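Local coordinates for protein phosphoserine aminotransferase SerC (Cytophaga hutchinsonii ATCC 33406, PDB 3FFR) that probably catalyses the pyridoxal-phosphate-dependent transamination of phosphoserine in serine biosynthesis, at residues 74-88 and 98-112. Residues are numbered along the deposited sequence; the frame is centred on the assembly and turned at random.
Sequences WERIIQNCVEKKSFH and FYEFAGELGREAYKE
Arg107 clasps the carbonyl of Val82 side-on: NE (2.9 Å) and NH2 (3.0 Å) both donate to Val82 O, which lies near the guanidinium plane. A bend at chi2 (58°) folds the arginine back over the end of helix 74-81, where Ile78 CG2, in the conformer described, lies over one guanidinium face. NH1 turns to Leu105 O of its own segment, and a water links NH2, weakly, to Gln79 O, so a single side chain ties together the exits of both helices. Strands 85-88 and 108-112 pair in parallel through five backbone bonds, from Glu108 N to Lys84 O at one end to Glu112 N to His88 O at the other. On one face of this pair Lys85 runs extended beside Tyr110, its NZ 3.2 Å from Tyr110 OH in a hydrogen bond; Asp130 joins both, by a salt bridge to Lys85 NZ and a hydrogen bond to Tyr110 OH. On the other face Ser86 OG meets the edge of the His88 imidazole in its plane, bonding NE2 at 2.8 Å, which should fix the rotation of the ring. Tyr99 CA sits over an imidazole face, while the His88 edge points into the face of Phe98 (planes at 88°). The opposite Phe98 face lies in an offset stack on the five-membered ring of Trp74, centroids 4.0 Å apart; Phe98 CG, anti to the backbone N (chi1 -174°), carries its ring over one face of the indole. Trp74 in turn presents its six-membered edge to the face of Phe101. Leu105 CD1 packs against Ile78 CB. A Schellman motif with Gly106 as C-prime ends helix 93-104 and leads into strand 108-113. Strand 85-90, helix 93-104 and strand 108-113 form a beta-alpha-beta unit at the edge of the seven-stranded mixed sheet characteristic of the large domain of fold-type I PLP aminotransferases.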
ATOM      1  N   TRP A  74      -3.302 -11.881   3.349  1.00 26.16           N
ATOM      2  CA  TRP A  74      -3.293 -12.996   4.335  1.00 27.00           C
ATOM      3  C   TRP A  74      -4.083 -12.593   5.603  1.00 26.63           C
ATOM      4  O   TRP A  74      -4.920 -13.304   6.132  1.00 26.69           O
ATOM      5  CB  TRP A  74      -1.897 -13.340   4.787  1.00 25.72           C
ATOM      6  CG  TRP A  74      -1.033 -14.067   3.830  1.00 24.48           C
ATOM      7  CD1 TRP A  74      -1.396 -14.775   2.720  1.00 30.12           C
ATOM      8  CD2 TRP A  74       0.390 -14.200   3.936  1.00 24.99           C
ATOM      9  NE1 TRP A  74      -0.276 -15.339   2.124  1.00 31.22           N
ATOM     10  CE2 TRP A  74       0.828 -14.998   2.855  1.00 24.23           C
ATOM     11  CE3 TRP A  74       1.323 -13.735   4.842  1.00 28.52           C
ATOM     12  CZ2 TRP A  74       2.163 -15.356   2.696  1.00 24.94           C
ATOM     13  CZ3 TRP A  74       2.638 -14.059   4.667  1.00 29.08           C
ATOM     14  CH2 TRP A  74       3.057 -14.843   3.597  1.00 29.11           C
ATOM     15  N   GLU A  75      -3.736 -11.433   6.135  1.00 26.85           N
ATOM     16  CA  GLU A  75      -4.395 -10.921   7.348  1.00 24.67           C
ATOM     17  C   GLU A  75      -5.899 -10.744   7.164  1.00 25.16           C
ATOM     18  O   GLU A  75      -6.704 -11.164   8.020  1.00 25.52           O
ATOM     19  CB  GLU A  75      -3.744  -9.614   7.810  1.00 27.43           C
ATOM     20  CG  GLU A  75      -4.313  -9.099   9.133  1.00 25.68           C
ATOM     21  CD  GLU A  75      -3.709  -7.773   9.539  1.00 29.77           C
ATOM     22  OE1 GLU A  75      -4.178  -6.752   9.021  1.00 31.31           O
ATOM     23  OE2 GLU A  75      -2.883  -7.778  10.452  1.00 29.12           O
ATOM     24  N   ARG A  76      -6.279 -10.132   6.039  1.00 26.86           N
ATOM     25  CA  ARG A  76      -7.689  -9.837   5.755  1.00 25.33           C
ATOM     26  C   ARG A  76      -8.503 -11.101   5.548  1.00 25.32           C
ATOM     27  O   ARG A  76      -9.707 -11.148   5.879  1.00 25.82           O
ATOM     28  CB  ARG A  76      -7.871  -8.890   4.562  1.00 26.69           C
ATOM     29  CG  ARG A  76      -7.141  -7.565   4.651  1.00 28.75           C
ATOM     30  CD  ARG A  76      -7.269  -6.900   5.993  1.00 29.03           C
ATOM     31  NE  ARG A  76      -6.584  -5.583   5.996  1.00 27.64           N
ATOM     32  CZ  ARG A  76      -6.487  -4.812   7.070  1.00 28.71           C
ATOM     33  NH1 ARG A  76      -6.977  -5.243   8.230  1.00 27.11           N
ATOM     34  NH2 ARG A  76      -5.923  -3.610   6.971  1.00 30.09           N
ATOM     35  N   ILE A  77      -7.885 -12.134   4.981  1.00 25.10           N
ATOM     36  CA  ILE A  77      -8.576 -13.426   4.827  1.00 27.28           C
ATOM     37  C   ILE A  77      -9.023 -13.967   6.177  1.00 25.14           C
ATOM     38  O   ILE A  77     -10.181 -14.352   6.376  1.00 26.26           O
ATOM     39  CB  ILE A  77      -7.706 -14.503   4.091  1.00 27.08           C
ATOM     40  CG1 ILE A  77      -7.648 -14.155   2.595  1.00 24.54           C
ATOM     41  CG2 ILE A  77      -8.250 -15.946   4.335  1.00 25.95           C
ATOM     42  CD1 ILE A  77      -6.543 -14.898   1.801  1.00 23.13           C
ATOM     43  N   ILE A  78      -8.102 -13.950   7.134  1.00 26.60           N
ATOM     44  CA  ILE A  78      -8.406 -14.511   8.459  0.50 26.94           C
ATOM     45  C   ILE A  78      -9.406 -13.621   9.199  1.00 28.09           C
ATOM     46  O   ILE A  78     -10.388 -14.106   9.806  1.00 26.20           O
ATOM     47  CB  ILE A  78      -7.118 -14.783   9.263  0.50 26.34           C
ATOM     48  CG1 ILE A  78      -6.221 -15.772   8.510  0.50 27.79           C
ATOM     49  CG2 ILE A  78      -7.453 -15.365  10.646  0.50 23.71           C
ATOM     50  CD1 ILE A  78      -4.766 -15.773   9.008  0.50 22.83           C
ATOM     51  N   GLN A  79      -9.205 -12.317   9.120  1.00 25.60           N
ATOM     52  CA  GLN A  79     -10.145 -11.399   9.800  1.00 24.52           C
ATOM     53  C   GLN A  79     -11.554 -11.434   9.298  1.00 25.21           C
ATOM     54  O   GLN A  79     -12.521 -11.338  10.075  1.00 26.12           O
ATOM     55  CB  GLN A  79      -9.649  -9.943   9.725  1.00 26.37           C
ATOM     56  CG  GLN A  79      -8.347  -9.709  10.500  1.00 26.45           C
ATOM     57  CD  GLN A  79      -7.710  -8.345  10.206  1.00 28.85           C
ATOM     58  OE1 GLN A  79      -7.947  -7.749   9.154  1.00 28.89           O
ATOM     59  NE2 GLN A  79      -6.903  -7.848  11.144  1.00 33.44           N
ATOM     60  N   ASN A  80     -11.685 -11.547   7.986  1.00 25.13           N
ATOM     61  CA  ASN A  80     -13.002 -11.546   7.337  1.00 27.47           C
ATOM     62  C   ASN A  80     -13.709 -12.875   7.251  1.00 27.55           C
ATOM     63  O   ASN A  80     -14.928 -12.919   7.158  1.00 27.92           O
ATOM     64  CB  ASN A  80     -12.890 -11.009   5.919  1.00 26.55           C
ATOM     65  CG  ASN A  80     -12.797  -9.482   5.865  1.00 27.74           C
ATOM     66  OD1 ASN A  80     -13.838  -8.771   5.834  1.00 27.04           O
ATOM     67  ND2 ASN A  80     -11.547  -8.967   5.772  1.00 26.58           N
ATOM     68  N   CYS A  81     -12.951 -13.963   7.348  1.00 27.93           N
ATOM     69  CA  CYS A  81     -13.508 -15.259   7.021  1.00 27.78           C
ATOM     70  C   CYS A  81     -13.331 -16.412   7.994  1.00 26.63           C
ATOM     71  O   CYS A  81     -13.824 -17.495   7.748  1.00 27.77           O
ATOM     72  CB  CYS A  81     -12.985 -15.720   5.666  1.00 29.65           C
ATOM     73  SG  CYS A  81     -13.229 -14.533   4.295  1.00 28.96           S
ATOM     74  N   VAL A  82     -12.663 -16.167   9.104  1.00 26.51           N
ATOM     75  CA  VAL A  82     -12.425 -17.225  10.074  1.00 25.31           C
ATOM     76  C   VAL A  82     -12.862 -16.817  11.464  1.00 27.47           C
ATOM     77  O   VAL A  82     -12.341 -15.876  12.039  1.00 27.64           O
ATOM     78  CB  VAL A  82     -10.923 -17.652  10.162  1.00 25.59           C
ATOM     79  CG1 VAL A  82     -10.777 -18.876  11.148  1.00 26.41           C
ATOM     80  CG2 VAL A  82     -10.332 -17.983   8.755  1.00 23.92           C
ATOM     81  N   GLU A  83     -13.839 -17.531  11.983  1.00 27.72           N
ATOM     82  CA  GLU A  83     -14.296 -17.276  13.344  1.00 28.99           C
ATOM     83  C   GLU A  83     -13.369 -17.967  14.339  1.00 29.71           C
ATOM     84  O   GLU A  83     -12.908 -17.356  15.317  1.00 30.19           O
ATOM     85  CB  GLU A  83     -15.735 -17.774  13.565  1.00 29.38           C
ATOM     86  CG  GLU A  83     -16.264 -17.368  14.943  1.00 35.01           C
ATOM     87  CD  GLU A  83     -17.742 -17.704  15.140  1.00 44.08           C
ATOM     88  OE1 GLU A  83     -18.336 -18.313  14.247  1.00 41.60           O
ATOM     89  OE2 GLU A  83     -18.303 -17.349  16.186  1.00 49.52           O
ATOM     90  N   LYS A  84     -13.090 -19.232  14.081  1.00 27.41           N
ATOM     91  CA  LYS A  84     -12.323 -20.062  15.010  0.50 27.41           C
ATOM     92  C   LYS A  84     -11.132 -20.819  14.429  1.00 29.36           C
ATOM     93  O   LYS A  84     -10.022 -20.758  14.959  1.00 29.16           O
ATOM     94  CB  LYS A  84     -13.279 -21.078  15.650  0.50 27.54           C
ATOM     95  CG  LYS A  84     -14.445 -20.432  16.393  0.50 28.62           C
ATOM     96  CD  LYS A  84     -15.366 -21.421  17.057  0.50 39.24           C
ATOM     97  CE  LYS A  84     -16.467 -20.688  17.802  0.50 42.78           C
ATOM     98  NZ  LYS A  84     -15.879 -19.661  18.734  0.50 44.22           N
ATOM     99  N   LYS A  85     -11.379 -21.542  13.335  1.00 27.37           N
ATOM    100  CA  LYS A  85     -10.366 -22.443  12.772  1.00 26.52           C
ATOM    101  C   LYS A  85     -10.145 -22.402  11.284  1.00 27.45           C
ATOM    102  O   LYS A  85     -11.069 -22.321  10.487  1.00 26.22           O
ATOM    103  CB  LYS A  85     -10.746 -23.899  13.104  1.00 27.29           C
ATOM    104  CG  LYS A  85     -11.003 -24.229  14.592  1.00 29.74           C
ATOM    105  CD  LYS A  85     -11.044 -25.726  14.841  1.00 34.41           C
ATOM    106  CE  LYS A  85     -11.289 -26.020  16.302  1.00 34.53           C
ATOM    107  NZ  LYS A  85     -11.206 -27.486  16.595  1.00 33.31           N
ATOM    108  N   SER A  86      -8.867 -22.451  10.942  1.00 26.36           N
ATOM    109  CA  SER A  86      -8.453 -22.561   9.562  1.00 25.71           C
ATOM    110  C   SER A  86      -7.599 -23.815   9.379  1.00 26.73           C
ATOM    111  O   SER A  86      -7.179 -24.455  10.333  1.00 27.62           O
ATOM    112  CB  SER A  86      -7.643 -21.340   9.163  1.00 27.37           C
ATOM    113  OG  SER A  86      -6.493 -21.234   9.981  1.00 28.98           O
ATOM    114  N   PHE A  87      -7.352 -24.137   8.122  1.00 26.64           N
ATOM    115  CA  PHE A  87      -6.499 -25.297   7.735  1.00 25.71           C
ATOM    116  C   PHE A  87      -5.509 -24.796   6.704  1.00 25.92           C
ATOM    117  O   PHE A  87      -5.902 -24.121   5.735  1.00 26.32           O
ATOM    118  CB  PHE A  87      -7.380 -26.415   7.162  1.00 26.22           C
ATOM    119  CG  PHE A  87      -6.620 -27.576   6.572  1.00 25.19           C
ATOM    120  CD1 PHE A  87      -6.151 -27.532   5.274  1.00 27.20           C
ATOM    121  CD2 PHE A  87      -6.409 -28.711   7.313  1.00 28.94           C
ATOM    122  CE1 PHE A  87      -5.455 -28.583   4.753  1.00 29.35           C
ATOM    123  CE2 PHE A  87      -5.716 -29.794   6.775  1.00 32.73           C
ATOM    124  CZ  PHE A  87      -5.233 -29.722   5.515  1.00 26.35           C
ATOM    125  N   HIS A  88      -4.229 -25.125   6.907  1.00 25.49           N
ATOM    126  CA  HIS A  88      -3.172 -24.685   6.014  1.00 26.64           C
ATOM    127  C   HIS A  88      -2.240 -25.804   5.576  1.00 26.55           C
ATOM    128  O   HIS A  88      -1.805 -26.579   6.390  1.00 27.70           O
ATOM    129  CB  HIS A  88      -2.274 -23.647   6.744  1.00 26.65           C
ATOM    130  CG  HIS A  88      -3.003 -22.432   7.237  1.00 26.64           C
ATOM    131  ND1 HIS A  88      -2.813 -21.175   6.691  1.00 25.28           N
ATOM    132  CD2 HIS A  88      -3.919 -22.288   8.221  1.00 26.81           C
ATOM    133  CE1 HIS A  88      -3.619 -20.316   7.308  1.00 27.54           C
ATOM    134  NE2 HIS A  88      -4.293 -20.963   8.245  1.00 26.49           N
ATOM    135  N   PHE A  98       1.818 -17.509   6.683  1.00 26.41           N
ATOM    136  CA  PHE A  98       0.332 -17.387   6.571  1.00 26.07           C
ATOM    137  C   PHE A  98      -0.315 -18.201   7.669  1.00 26.89           C
ATOM    138  O   PHE A  98      -1.187 -17.738   8.388  1.00 26.71           O
ATOM    139  CB  PHE A  98      -0.093 -17.789   5.144  1.00 25.61           C
ATOM    140  CG  PHE A  98      -1.537 -17.597   4.826  1.00 28.59           C
ATOM    141  CD1 PHE A  98      -2.365 -16.809   5.609  1.00 32.33           C
ATOM    142  CD2 PHE A  98      -2.016 -18.100   3.622  1.00 30.32           C
ATOM    143  CE1 PHE A  98      -3.695 -16.622   5.245  1.00 31.39           C
ATOM    144  CE2 PHE A  98      -3.350 -17.896   3.260  1.00 30.54           C
ATOM    145  CZ  PHE A  98      -4.161 -17.166   4.060  1.00 30.20           C
ATOM    146  N   TYR A  99       0.168 -19.422   7.849  1.00 24.51           N
ATOM    147  CA  TYR A  99      -0.324 -20.278   8.920  1.00 24.82           C
ATOM    148  C   TYR A  99      -0.151 -19.594  10.273  1.00 25.74           C
ATOM    149  O   TYR A  99      -1.053 -19.613  11.115  1.00 26.16           O
ATOM    150  CB  TYR A  99       0.430 -21.630   8.875  1.00 26.81           C
ATOM    151  CG  TYR A  99       0.453 -22.416  10.172  1.00 24.00           C
ATOM    152  CD1 TYR A  99      -0.661 -23.108  10.599  1.00 24.75           C
ATOM    153  CD2 TYR A  99       1.601 -22.475  10.939  1.00 27.39           C
ATOM    154  CE1 TYR A  99      -0.639 -23.826  11.768  1.00 28.08           C
ATOM    155  CE2 TYR A  99       1.631 -23.168  12.113  1.00 28.26           C
ATOM    156  CZ  TYR A  99       0.518 -23.860  12.519  1.00 29.72           C
ATOM    157  OH  TYR A  99       0.564 -24.573  13.705  1.00 29.47           O
ATOM    158  N   GLU A 100       1.014 -18.982  10.470  1.00 26.63           N
ATOM    159  CA  GLU A 100       1.312 -18.298  11.746  1.00 25.95           C
ATOM    160  C   GLU A 100       0.400 -17.104  12.033  1.00 28.09           C
ATOM    161  O   GLU A 100       0.047 -16.811  13.176  1.00 25.44           O
ATOM    162  CB  GLU A 100       2.777 -17.838  11.783  1.00 26.66           C
ATOM    163  CG  GLU A 100       3.740 -19.000  11.939  1.00 27.78           C
ATOM    164  CD  GLU A 100       5.194 -18.623  11.742  1.00 34.17           C
ATOM    165  OE1 GLU A 100       5.474 -17.509  11.267  1.00 30.09           O
ATOM    166  OE2 GLU A 100       6.059 -19.491  12.022  1.00 30.97           O
ATOM    167  N   PHE A 101      -0.005 -16.429  10.971  1.00 26.69           N
ATOM    168  CA  PHE A 101      -0.940 -15.287  11.127  1.00 26.23           C
ATOM    169  C   PHE A 101      -2.221 -15.728  11.821  1.00 26.42           C
ATOM    170  O   PHE A 101      -2.827 -14.970  12.583  1.00 27.69           O
ATOM    171  CB  PHE A 101      -1.331 -14.683   9.761  1.00 26.72           C
ATOM    172  CG  PHE A 101      -0.362 -13.687   9.218  1.00 25.93           C
ATOM    173  CD1 PHE A 101       0.994 -13.717   9.545  1.00 28.28           C
ATOM    174  CD2 PHE A 101      -0.813 -12.711   8.323  1.00 27.70           C
ATOM    175  CE1 PHE A 101       1.885 -12.786   9.021  1.00 26.94           C
ATOM    176  CE2 PHE A 101       0.067 -11.800   7.782  1.00 27.78           C
ATOM    177  CZ  PHE A 101       1.412 -11.845   8.114  1.00 26.55           C
ATOM    178  N   ALA A 102      -2.688 -16.935  11.526  1.00 27.67           N
ATOM    179  CA  ALA A 102      -3.953 -17.379  12.117  1.00 26.06           C
ATOM    180  C   ALA A 102      -3.851 -17.340  13.655  1.00 28.47           C
ATOM    181  O   ALA A 102      -4.705 -16.781  14.344  1.00 29.95           O
ATOM    182  CB  ALA A 102      -4.363 -18.803  11.610  1.00 29.27           C
ATOM    183  N   GLY A 103      -2.774 -17.924  14.177  1.00 27.74           N
ATOM    184  CA  GLY A 103      -2.526 -17.923  15.619  1.00 27.26           C
ATOM    185  C   GLY A 103      -2.290 -16.531  16.177  1.00 28.12           C
ATOM    186  O   GLY A 103      -2.736 -16.187  17.270  1.00 28.58           O
ATOM    187  N   GLU A 104      -1.578 -15.703  15.432  1.00 28.73           N
ATOM    188  CA  GLU A 104      -1.325 -14.333  15.911  1.00 27.23           C
ATOM    189  C   GLU A 104      -2.623 -13.539  16.059  1.00 30.34           C
ATOM    190  O   GLU A 104      -2.714 -12.588  16.867  1.00 30.61           O
ATOM    191  CB  GLU A 104      -0.344 -13.604  14.987  1.00 28.16           C
ATOM    192  CG  GLU A 104       1.022 -14.160  15.152  1.00 29.46           C
ATOM    193  CD  GLU A 104       2.029 -13.733  14.091  1.00 39.36           C
ATOM    194  OE1 GLU A 104       1.804 -12.737  13.406  1.00 37.63           O
ATOM    195  OE2 GLU A 104       3.047 -14.452  13.932  1.00 38.59           O
ATOM    196  N   LEU A 105      -3.630 -13.930  15.276  1.00 26.67           N
ATOM    197  CA  LEU A 105      -4.949 -13.283  15.290  1.00 27.20           C
ATOM    198  C   LEU A 105      -5.935 -13.979  16.228  1.00 28.45           C
ATOM    199  O   LEU A 105      -7.119 -13.658  16.283  1.00 31.21           O
ATOM    200  CB  LEU A 105      -5.539 -13.202  13.884  1.00 27.71           C
ATOM    201  CG  LEU A 105      -4.826 -12.228  12.934  1.00 26.92           C
ATOM    202  CD1 LEU A 105      -5.232 -12.370  11.435  1.00 27.72           C
ATOM    203  CD2 LEU A 105      -5.058 -10.753  13.394  1.00 27.87           C
ATOM    204  N   GLY A 106      -5.416 -14.930  16.966  1.00 29.62           N
ATOM    205  CA  GLY A 106      -6.208 -15.602  17.974  1.00 31.45           C
ATOM    206  C   GLY A 106      -7.037 -16.772  17.499  1.00 30.17           C
ATOM    207  O   GLY A 106      -7.901 -17.254  18.213  1.00 33.84           O
ATOM    208  N   ARG A 107      -6.775 -17.220  16.286  1.00 29.82           N
ATOM    209  CA  ARG A 107      -7.467 -18.379  15.736  1.00 28.13           C
ATOM    210  C   ARG A 107      -6.643 -19.630  15.960  1.00 29.48           C
ATOM    211  O   ARG A 107      -5.455 -19.588  16.220  1.00 32.42           O
ATOM    212  CB  ARG A 107      -7.710 -18.241  14.226  1.00 29.63           C
ATOM    213  CG  ARG A 107      -8.890 -17.409  13.814  1.00 34.37           C
ATOM    214  CD  ARG A 107      -8.888 -16.014  14.288  1.00 37.51           C
ATOM    215  NE  ARG A 107      -9.933 -15.261  13.586  1.00 35.38           N
ATOM    216  CZ  ARG A 107     -10.080 -13.951  13.677  1.00 35.61           C
ATOM    217  NH1 ARG A 107      -9.288 -13.267  14.477  1.00 35.67           N
ATOM    218  NH2 ARG A 107     -11.014 -13.321  12.990  1.00 34.44           N
ATOM    219  N   GLU A 108      -7.306 -20.752  15.789  1.00 30.26           N
ATOM    220  CA  GLU A 108      -6.660 -22.065  15.873  1.00 31.85           C
ATOM    221  C   GLU A 108      -6.533 -22.627  14.463  1.00 33.67           C
ATOM    222  O   GLU A 108      -7.517 -22.830  13.762  1.00 39.16           O
ATOM    223  CB  GLU A 108      -7.475 -23.022  16.720  1.00 34.91           C
ATOM    224  CG  GLU A 108      -7.615 -22.615  18.154  1.00 38.45           C
ATOM    225  CD  GLU A 108      -8.485 -23.588  18.963  1.00 48.64           C
ATOM    226  OE1 GLU A 108      -8.699 -24.730  18.519  1.00 47.99           O
ATOM    227  OE2 GLU A 108      -8.956 -23.184  20.045  1.00 62.00           O
ATOM    228  N   ALA A 109      -5.314 -22.935  14.070  1.00 30.78           N
ATOM    229  CA  ALA A 109      -5.061 -23.445  12.719  1.00 29.35           C
ATOM    230  C   ALA A 109      -4.555 -24.881  12.676  1.00 29.14           C
ATOM    231  O   ALA A 109      -3.649 -25.264  13.412  1.00 29.80           O
ATOM    232  CB  ALA A 109      -4.027 -22.522  12.006  1.00 27.98           C
ATOM    233  N   TYR A 110      -5.168 -25.667  11.802  1.00 26.12           N
ATOM    234  CA  TYR A 110      -4.658 -26.993  11.467  1.00 25.63           C
ATOM    235  C   TYR A 110      -3.550 -26.812  10.465  1.00 28.78           C
ATOM    236  O   TYR A 110      -3.610 -25.941   9.599  1.00 27.76           O
ATOM    237  CB  TYR A 110      -5.728 -27.872  10.839  1.00 26.46           C
ATOM    238  CG  TYR A 110      -6.924 -28.194  11.723  1.00 26.63           C
ATOM    239  CD1 TYR A 110      -6.801 -29.112  12.765  1.00 28.75           C
ATOM    240  CD2 TYR A 110      -8.181 -27.670  11.466  1.00 29.96           C
ATOM    241  CE1 TYR A 110      -7.876 -29.437  13.567  1.00 28.32           C
ATOM    242  CE2 TYR A 110      -9.262 -27.996  12.258  1.00 28.13           C
ATOM    243  CZ  TYR A 110      -9.108 -28.885  13.295  1.00 28.88           C
ATOM    244  OH  TYR A 110     -10.199 -29.211  14.077  1.00 28.90           O
ATOM    245  N   LYS A 111      -2.544 -27.667  10.573  1.00 28.12           N
ATOM    246  CA  LYS A 111      -1.426 -27.647   9.666  1.00 29.94           C
ATOM    247  C   LYS A 111      -1.143 -29.017   9.074  1.00 31.15           C
ATOM    248  O   LYS A 111      -0.979 -29.998   9.814  1.00 30.38           O
ATOM    249  CB  LYS A 111      -0.169 -27.152  10.404  1.00 33.05           C
ATOM    250  CG  LYS A 111       1.053 -27.183   9.560  1.00 34.58           C
ATOM    251  CD  LYS A 111       2.251 -26.471  10.176  1.00 39.74           C
ATOM    252  CE  LYS A 111       2.573 -26.963  11.579  1.00 38.68           C
ATOM    253  NZ  LYS A 111       3.971 -26.581  11.955  1.00 41.70           N
ATOM    254  N   GLU A 112      -1.168 -29.071   7.749  1.00 27.80           N
ATOM    255  CA  GLU A 112      -0.736 -30.230   6.976  1.00 28.17           C
ATOM    256  C   GLU A 112       0.640 -29.835   6.461  1.00 29.32           C
ATOM    257  O   GLU A 112       0.778 -28.919   5.633  1.00 26.49           O
ATOM    258  CB  GLU A 112      -1.672 -30.525   5.814  1.00 29.24           C
ATOM    259  CG  GLU A 112      -1.304 -31.762   5.030  1.00 30.19           C
ATOM    260  CD  GLU A 112      -1.589 -33.053   5.764  1.00 39.13           C
ATOM    261  OE1 GLU A 112      -2.455 -33.066   6.659  1.00 37.27           O
ATOM    262  OE2 GLU A 112      -0.973 -34.066   5.402  1.00 39.34           O
TER
HETATM  263  O   HOH W   1     -12.751 -11.100  12.640  1.00 44.89           O
HETATM  264  O   HOH W   2      -8.436 -27.451  16.644  1.00 50.05           O